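Local atomic coordinates of trimethylamine-N-oxide reductase (Haemophilus influenzae, PDB entry 7L5I), a protein that probably reduces S- or N-oxides such as trimethylamine N-oxide at a molybdenum centre carried by two molybdopterin guanine dinucleotide cofactors. Residues Thr197-Glu200 / Ser201-Glu204; Phe600-Glu604 / Ala605-Trp609; Leu547-Ala551 / Gly552-Gln556. One frame throughout, in Å; residues are numbered along the deposited sequence.

Contact 1: Thr197-Glu200 / Ser201-Glu204; sequences TSWE and SILE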
loop_
_atom_site.group_PDB
_atom_site.type_symbol
_atom_site.label_atom_id
_atom_site.label_comp_id
_atom_site.label_asym_id
_atom_site.label_seq_id
_atom_site.Cartn_x
_atom_site.Cartn_y
_atom_site.Cartn_z
ATOM N N THR A 197 9.882 13.143 -12.612
ATOM C CA THR A 197 11.079 13.755 -13.140
ATOM C C THR A 197 12.275 12.847 -12.923
ATOM O O THR A 197 12.456 12.275 -11.846
ATOM C CB THR A 197 11.328 15.106 -12.491
ATOM O OG1 THR A 197 10.346 16.023 -12.990
ATOM C CG2 THR A 197 12.737 15.607 -12.829
ATOM N N SER A 198 13.095 12.731 -13.956
ATOM C CA SER A 198 14.242 11.839 -13.905
ATOM C C SER A 198 15.099 12.065 -12.670
ATOM O O SER A 198 15.496 13.190 -12.351
ATOM C CB SER A 198 15.125 12.018 -15.134
ATOM O OG SER A 198 16.334 11.287 -14.971
ATOM N N TRP A 199 15.484 10.959 -12.042
ATOM C CA TRP A 199 16.452 11.041 -10.946
ATOM C C TRP A 199 17.780 11.651 -11.393
ATOM O O TRP A 199 18.467 12.271 -10.591
ATOM C CB TRP A 199 16.706 9.650 -10.364
ATOM C CG TRP A 199 16.097 9.425 -9.005
ATOM C CD1 TRP A 199 15.088 8.561 -8.683
ATOM C CD2 TRP A 199 16.465 10.090 -7.783
ATOM N NE1 TRP A 199 14.815 8.644 -7.328
ATOM C CE2 TRP A 199 15.660 9.561 -6.762
ATOM C CE3 TRP A 199 17.421 11.061 -7.460
ATOM C CZ2 TRP A 199 15.768 9.995 -5.429
ATOM C CZ3 TRP A 199 17.541 11.468 -6.138
ATOM C CH2 TRP A 199 16.704 10.951 -5.156
ATOM N N GLU A 200 18.178 11.477 -12.662
ATOM C CA GLU A 200 19.403 12.140 -13.106
ATOM C C GLU A 200 19.252 13.656 -13.055
ATOM O O GLU A 200 20.220 14.373 -12.759
ATOM C CB GLU A 200 19.781 11.703 -14.523
ATOM C CG GLU A 200 20.132 10.215 -14.631
ATOM C CD GLU A 200 21.397 9.813 -13.851
ATOM O OE1 GLU A 200 22.190 10.702 -13.468
ATOM O OE2 GLU A 200 21.609 8.594 -13.640
ATOM N N SER A 201 18.050 14.160 -13.321
ATOM C CA SER A 201 17.791 15.594 -13.198
ATOM C C SER A 201 17.863 16.045 -11.742
ATOM O O SER A 201 18.381 17.126 -11.451
ATOM C CB SER A 201 16.431 15.905 -13.816
ATOM O OG SER A 201 16.061 17.273 -13.727
ATOM N N ILE A 202 17.312 15.243 -10.816
ATOM C CA ILE A 202 17.408 15.568 -9.396
ATOM C C ILE A 202 18.881 15.629 -8.975
ATOM O O ILE A 202 19.329 16.587 -8.333
ATOM C CB ILE A 202 16.652 14.530 -8.545
ATOM C CG1 ILE A 202 15.183 14.389 -8.963
ATOM C CG2 ILE A 202 16.734 14.882 -7.053
ATOM C CD1 ILE A 202 14.447 15.669 -9.100
ATOM N N LEU A 203 19.650 14.597 -9.330
ATOM C CA LEU A 203 21.042 14.544 -8.895
ATOM C C LEU A 203 21.809 15.760 -9.375
ATOM O O LEU A 203 22.617 16.326 -8.646
ATOM C CB LEU A 203 21.710 13.276 -9.429
ATOM C CG LEU A 203 21.359 11.905 -8.878
ATOM C CD1 LEU A 203 22.228 10.845 -9.554
ATOM C CD2 LEU A 203 21.565 11.878 -7.386
ATOM N N GLU A 204 21.559 16.175 -10.607
ATOM C CA GLU A 204 22.293 17.259 -11.228
ATOM C C GLU A 204 21.811 18.618 -10.755
ATOM O O GLU A 204 22.624 19.528 -10.554
ATOM C CB GLU A 204 22.137 17.102 -12.752
ATOM C CG GLU A 204 22.799 18.151 -13.592
ATOM C CD GLU A 204 22.605 17.879 -15.077
ATOM O OE1 GLU A 204 21.489 17.476 -15.472
ATOM O OE2 GLU A 204 23.573 18.052 -15.847
#

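Contact 2: Phe600-Glu604 / Ala605-Trp609; sequences FEAGE and AAKKW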
loop_
_atom_site.group_PDB
_atom_site.type_symbol
_atom_site.label_atom_id
_atom_site.label_comp_id
_atom_site.label_asym_id
_atom_site.label_seq_id
_atom_site.Cartn_x
_atom_site.Cartn_y
_atom_site.Cartn_z
ATOM N N PHE A 600 17.363 -3.857 -20.302
ATOM C CA PHE A 600 17.286 -2.773 -21.268
ATOM C C PHE A 600 18.038 -1.572 -20.712
ATOM O O PHE A 600 18.345 -1.510 -19.526
ATOM C CB PHE A 600 15.835 -2.372 -21.525
ATOM C CG PHE A 600 14.951 -3.490 -21.988
ATOM C CD1 PHE A 600 15.202 -4.150 -23.183
ATOM C CD2 PHE A 600 13.853 -3.866 -21.250
ATOM C CE1 PHE A 600 14.381 -5.172 -23.611
ATOM C CE2 PHE A 600 13.033 -4.884 -21.677
ATOM C CZ PHE A 600 13.300 -5.538 -22.869
ATOM N N GLU A 601 18.280 -0.581 -21.569
ATOM C CA GLU A 601 19.003 0.624 -21.189
ATOM C C GLU A 601 18.121 1.846 -21.395
ATOM O O GLU A 601 17.278 1.867 -22.285
ATOM C CB GLU A 601 20.291 0.792 -22.008
ATOM C CG GLU A 601 21.356 -0.245 -21.733
ATOM C CD GLU A 601 22.520 -0.134 -22.702
ATOM O OE1 GLU A 601 22.287 0.254 -23.870
ATOM O OE2 GLU A 601 23.666 -0.429 -22.295
ATOM N N ALA A 602 18.318 2.859 -20.552
ATOM C CA ALA A 602 17.636 4.140 -20.720
ATOM C C ALA A 602 18.443 5.059 -21.631
ATOM O O ALA A 602 19.661 5.179 -21.491
ATOM C CB ALA A 602 17.445 4.825 -19.374
ATOM N N GLY A 603 17.747 5.734 -22.532
ATOM C CA GLY A 603 18.367 6.703 -23.410
ATOM C C GLY A 603 18.429 8.101 -22.821
ATOM O O GLY A 603 17.937 8.393 -21.727
ATOM N N GLU A 604 19.006 9.003 -23.615
ATOM C CA GLU A 604 19.215 10.363 -23.141
ATOM C C GLU A 604 17.896 11.081 -22.882
ATOM O O GLU A 604 17.793 11.851 -21.919
ATOM C CB GLU A 604 20.065 11.144 -24.140
ATOM C CG GLU A 604 21.560 10.935 -23.953
ATOM C CD GLU A 604 21.998 11.157 -22.508
ATOM O OE1 GLU A 604 21.434 12.052 -21.834
ATOM O OE2 GLU A 604 22.877 10.407 -22.033
ATOM N N ALA A 605 16.864 10.826 -23.690
ATOM C CA ALA A 605 15.604 11.530 -23.453
ATOM C C ALA A 605 15.020 11.165 -22.087
ATOM O O ALA A 605 14.616 12.041 -21.310
ATOM C CB ALA A 605 14.604 11.230 -24.553
ATOM N N ALA A 606 14.991 9.871 -21.769
ATOM C CA ALA A 606 14.476 9.449 -20.466
ATOM C C ALA A 606 15.331 9.988 -19.328
ATOM O O ALA A 606 14.807 10.337 -18.261
ATOM C CB ALA A 606 14.411 7.929 -20.412
ATOM N N LYS A 607 16.652 10.032 -19.505
ATOM C CA LYS A 607 17.498 10.527 -18.421
ATOM C C LYS A 607 17.279 12.013 -18.171
ATOM O O LYS A 607 17.525 12.493 -17.063
ATOM C CB LYS A 607 18.965 10.255 -18.735
ATOM C CG LYS A 607 19.360 8.803 -18.579
ATOM C CD LYS A 607 20.724 8.553 -19.181
ATOM C CE LYS A 607 21.176 7.123 -18.962
ATOM N NZ LYS A 607 22.368 6.843 -19.803
ATOM N N LYS A 608 16.803 12.750 -19.177
ATOM C CA LYS A 608 16.601 14.187 -19.046
ATOM C C LYS A 608 15.142 14.589 -18.841
ATOM O O LYS A 608 14.850 15.789 -18.801
ATOM C CB LYS A 608 17.132 14.884 -20.314
ATOM C CG LYS A 608 18.652 14.770 -20.450
ATOM C CD LYS A 608 19.078 15.105 -21.866
ATOM C CE LYS A 608 20.500 15.626 -21.926
ATOM N NZ LYS A 608 20.554 16.767 -22.878
ATOM N N TRP A 609 14.230 13.638 -18.722
ATOM C CA TRP A 609 12.811 13.960 -18.738
ATOM C C TRP A 609 12.383 14.687 -17.471
ATOM O O TRP A 609 12.698 14.266 -16.349
ATOM C CB TRP A 609 11.971 12.694 -18.920
ATOM C CG TRP A 609 10.528 13.017 -19.121
ATOM C CD1 TRP A 609 9.951 13.581 -20.228
ATOM C CD2 TRP A 609 9.476 12.822 -18.179
ATOM N NE1 TRP A 609 8.591 13.739 -20.029
ATOM C CE2 TRP A 609 8.280 13.278 -18.774
ATOM C CE3 TRP A 609 9.424 12.308 -16.884
ATOM C CZ2 TRP A 609 7.054 13.236 -18.112
ATOM C CZ3 TRP A 609 8.195 12.255 -16.241
ATOM C CH2 TRP A 609 7.033 12.701 -16.860
#

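Contact 3: Leu547-Ala551 / Gly552-Gln556; sequences LAKRA and GVEEQ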
loop_
_atom_site.group_PDB
_atom_site.type_symbol
_atom_site.label_atom_id
_atom_site.label_comp_id
_atom_site.label_asym_id
_atom_site.label_seq_id
_atom_site.Cartn_x
_atom_site.Cartn_y
_atom_site.Cartn_z
ATOM N N LEU A 547 -12.606 -25.039 -10.662
ATOM C CA LEU A 547 -13.916 -24.449 -10.464
ATOM C C LEU A 547 -14.572 -24.111 -11.804
ATOM O O LEU A 547 -15.782 -24.290 -11.971
ATOM C CB LEU A 547 -13.801 -23.201 -9.582
ATOM C CG LEU A 547 -13.399 -23.572 -8.153
ATOM C CD1 LEU A 547 -13.009 -22.306 -7.384
ATOM C CD2 LEU A 547 -14.539 -24.286 -7.438
ATOM N N ALA A 548 -13.786 -23.615 -12.770
ATOM C CA ALA A 548 -14.333 -23.284 -14.086
ATOM C C ALA A 548 -14.906 -24.526 -14.760
ATOM O O ALA A 548 -15.976 -24.477 -15.368
ATOM C CB ALA A 548 -13.251 -22.661 -14.957
ATOM N N LYS A 549 -14.204 -25.648 -14.640
ATOM C CA LYS A 549 -14.684 -26.894 -15.215
ATOM C C LYS A 549 -16.014 -27.300 -14.610
ATOM O O LYS A 549 -16.920 -27.736 -15.322
ATOM C CB LYS A 549 -13.651 -27.997 -14.993
ATOM C CG LYS A 549 -14.009 -29.305 -15.682
ATOM C CD LYS A 549 -13.177 -30.461 -15.162
ATOM C CE LYS A 549 -14.084 -31.561 -14.618
ATOM N NZ LYS A 549 -14.874 -31.128 -13.415
ATOM N N ARG A 550 -16.151 -27.182 -13.285
ATOM C CA ARG A 550 -17.422 -27.518 -12.667
ATOM C C ARG A 550 -18.542 -26.603 -13.138
ATOM O O ARG A 550 -19.713 -27.003 -13.117
ATOM C CB ARG A 550 -17.286 -27.466 -11.143
ATOM C CG ARG A 550 -16.447 -28.591 -10.602
ATOM C CD ARG A 550 -15.988 -28.337 -9.170
ATOM N NE ARG A 550 -15.473 -29.570 -8.568
ATOM C CZ ARG A 550 -14.294 -30.118 -8.844
ATOM N NH1 ARG A 550 -13.456 -29.554 -9.701
ATOM N NH2 ARG A 550 -13.952 -31.240 -8.233
ATOM N N ALA A 551 -18.215 -25.376 -13.557
ATOM C CA ALA A 551 -19.221 -24.448 -14.063
ATOM C C ALA A 551 -19.374 -24.506 -15.577
ATOM O O ALA A 551 -20.160 -23.735 -16.134
ATOM C CB ALA A 551 -18.867 -23.019 -13.659
ATOM N N GLY A 552 -18.616 -25.363 -16.251
ATOM C CA GLY A 552 -18.741 -25.503 -17.689
ATOM C C GLY A 552 -18.022 -24.464 -18.514
ATOM O O GLY A 552 -18.305 -24.355 -19.712
ATOM N N VAL A 553 -17.066 -23.715 -17.930
ATOM C CA VAL A 553 -16.420 -22.622 -18.651
ATOM C C VAL A 553 -14.896 -22.744 -18.613
ATOM O O VAL A 553 -14.179 -21.739 -18.655
ATOM C CB VAL A 553 -16.875 -21.261 -18.092
ATOM C CG1 VAL A 553 -18.393 -21.063 -18.254
ATOM C CG2 VAL A 553 -16.521 -21.132 -16.618
ATOM N N GLU A 554 -14.378 -23.969 -18.551
ATOM C CA GLU A 554 -12.931 -24.133 -18.531
ATOM C C GLU A 554 -12.280 -23.594 -19.805
ATOM O O GLU A 554 -11.220 -22.958 -19.754
ATOM C CB GLU A 554 -12.562 -25.598 -18.329
ATOM C CG GLU A 554 -11.067 -25.789 -18.179
ATOM C CD GLU A 554 -10.628 -27.220 -18.362
ATOM O OE1 GLU A 554 -11.394 -28.133 -17.979
ATOM O OE2 GLU A 554 -9.521 -27.426 -18.905
ATOM N N GLU A 555 -12.872 -23.860 -20.974
ATOM C CA GLU A 555 -12.202 -23.442 -22.193
ATOM C C GLU A 555 -12.090 -21.923 -22.280
ATOM O O GLU A 555 -11.071 -21.401 -22.764
ATOM C CB GLU A 555 -12.940 -24.019 -23.404
ATOM C CG GLU A 555 -12.818 -25.543 -23.501
ATOM C CD GLU A 555 -13.812 -26.319 -22.614
ATOM O OE1 GLU A 555 -14.705 -25.714 -21.966
ATOM O OE2 GLU A 555 -13.697 -27.564 -22.577
ATOM N N GLN A 556 -13.127 -21.200 -21.840
ATOM C CA GLN A 556 -13.050 -19.743 -21.798
ATOM C C GLN A 556 -11.990 -19.291 -20.809
ATOM O O GLN A 556 -11.277 -18.315 -21.053
ATOM C CB GLN A 556 -14.399 -19.143 -21.401
ATOM C CG GLN A 556 -15.518 -19.414 -22.409
ATOM C CD GLN A 556 -16.337 -20.649 -22.079
ATOM O OE1 GLN A 556 -15.794 -21.720 -21.770
ATOM N NE2 GLN A 556 -17.657 -20.509 -22.140
#

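Contact 1: Thr197-Glu200 / Ser201-Glu204
Ser198 and the residues that follow it form a capped helix start, the first turn of helix 199-205, which leads into strand 208-212 of the parallel five-stranded sheet. Ser198 offers two acceptors, its hydroxyl and its carbonyl: Ser198 OG accepts from Glu200 N at 3.0 Å, while Ser198 O takes Ile202 N at 3.1 Å and Ser201 N more weakly. Serine suits the place because its short hydroxyl, anti to its own backbone N (chi1 171°), folds back over the opening turn; the same OG also bonds Lys607 O. The next rung runs from Leu203 N to Trp199 O.

On the buried flank Trp199 lays the benzene side of its indole against Ile202, where Trp199 CZ3 comes within 3.6 Å of Ile202 CG2 and Ile202 CG1 sits over the rim of one face. Leu203 CD2 touches the same ring more loosely, 4.2 Å from Trp199 CE3. Tyr234 stacks on the indole, and Phe235 and Tyr386 meet it edge-to-face. Ahead of the cap, Thr197 CG2 leans on Ser201 OG at 3.8 Å, and Thr197 OG1 is hydrogen-bonded to Arg611 N. Glu200 OE2 is hydrogen-bonded to Tyr234 OH.

The hydroxyl of Ser198 thus supplies an acceptor where the helix start presents a backbone N-H, and large apolar groups fill the inward side; the carboxylate of Glu200 near this N-terminus would probably be favoured by the helix dipole.

Contact 2: Phe600-Glu604 / Ala605-Trp609
Lys607 N donates to Gly603 O at 3.0 Å, a fairly straight bond (157° at the hydrogen) that closes the first turn of helix 604-608. A second bond, from Lys608 N to Glu604 O at 3.1 Å, is weak, and the methylenes of Lys608 lie over the same oxygen, Lys608 CG being 3.4 Å from Glu604 O.

Lysine suits these places because its long aliphatic part can cover the backbone while the ammonium reaches toward the surface. Lys607, extended beyond CG, runs back past Gly603 O, and Lys607 CE comes within 3.5 Å of Ala602 O. Glu604 is bent instead at chi2 (-51°), which turns its carboxylate back over the turn to cross both lysine chains: Glu604 OE1 stands 3.7 Å from Lys608 CE, and Glu604 OE2 faces the Lys607 ammonium at 4.2 Å from Lys607 NZ. That separation is beyond a salt bridge, so the attraction is probably modest and solvent-weakened.

Beneath the charged layer two small methyls meet loosely, Ala602 CB and Ala606 CB being 4.5 Å apart; Ala602 also rests on Pro394.

Gly603 holds the N-cap position with no side chain of its own to cap the turn. The whole is a short surface helix with a glycine N-cap, reached through a short loop after strand 598-599 at the edge of a four-stranded mixed sheet.

Contact 3: Leu547-Ala551 / Gly552-Gln556
Two backbone bonds pass between Ala548 and Lys549 on one side and Gly552 and Val553 on the other, closing the end of helix 540-550. Val553 N reaches back to Ala548 O at 2.9 Å, almost straight at the hydrogen (168°) though it arrives above the carbonyl plane. Gly552 N bonds Lys549 O at 3.1 Å from much farther above that plane. Glycine fits here because the chain takes a positive phi of 81°, easily reached by a residue without a side chain.

Apolar contacts lie on the inward flank. Val553 CG2 occupies the crowded position between its backbone N and carbonyl carbon, which places it against two small methyls, 4.0 Å from Ala548 CB and 4.2 Å from Ala551 CB. The small size of both alanines lets this branch come close, and Val553 also packs on Ala163 and Thr164.

The outer flank is charged. Lys549 and Glu554 run alongside each other in one direction, each with CG anti to its backbone N. Glu554 OE1 comes 3.7 Å from Lys549 CG, touching the aliphatic part of the lysine, whereas Lys549 NZ is 6.5 Å from Glu554 OE1, so any attraction is probably weak. Arg550 lies elsewhere, against helix 114-131, and forms salt bridges with Asp119 of that helix and with Glu546.

Val553 then holds the N-cap position of helix 554-558. The arrangement is a Schellman motif that ends helix 540-550 and leads into helix 554-558, with an apolar side chain packed back on the finished helix.

Along the chain the order is contact 1, contact 3, contact 2, yet contacts 1 and 2 are the neighbours in space, their centres 11 Å apart. There the loop at Ser198 meets the end of helix 604-608: Ser198 N is probably hydrogen-bonded to Trp609 O, 2.9 Å away, so segments some 400 residues apart are joined. Contact 3 stands alone, about 51 Å from contact 1 and 46 Å from contact 2, centre to centre, where helix 540-550 packs on helix 114-131. The side chain of Trp199 in contact 1 is about 14 Å from a bound MGD. All three contacts are local helix ends that join parts of the fold away from the chain's centre.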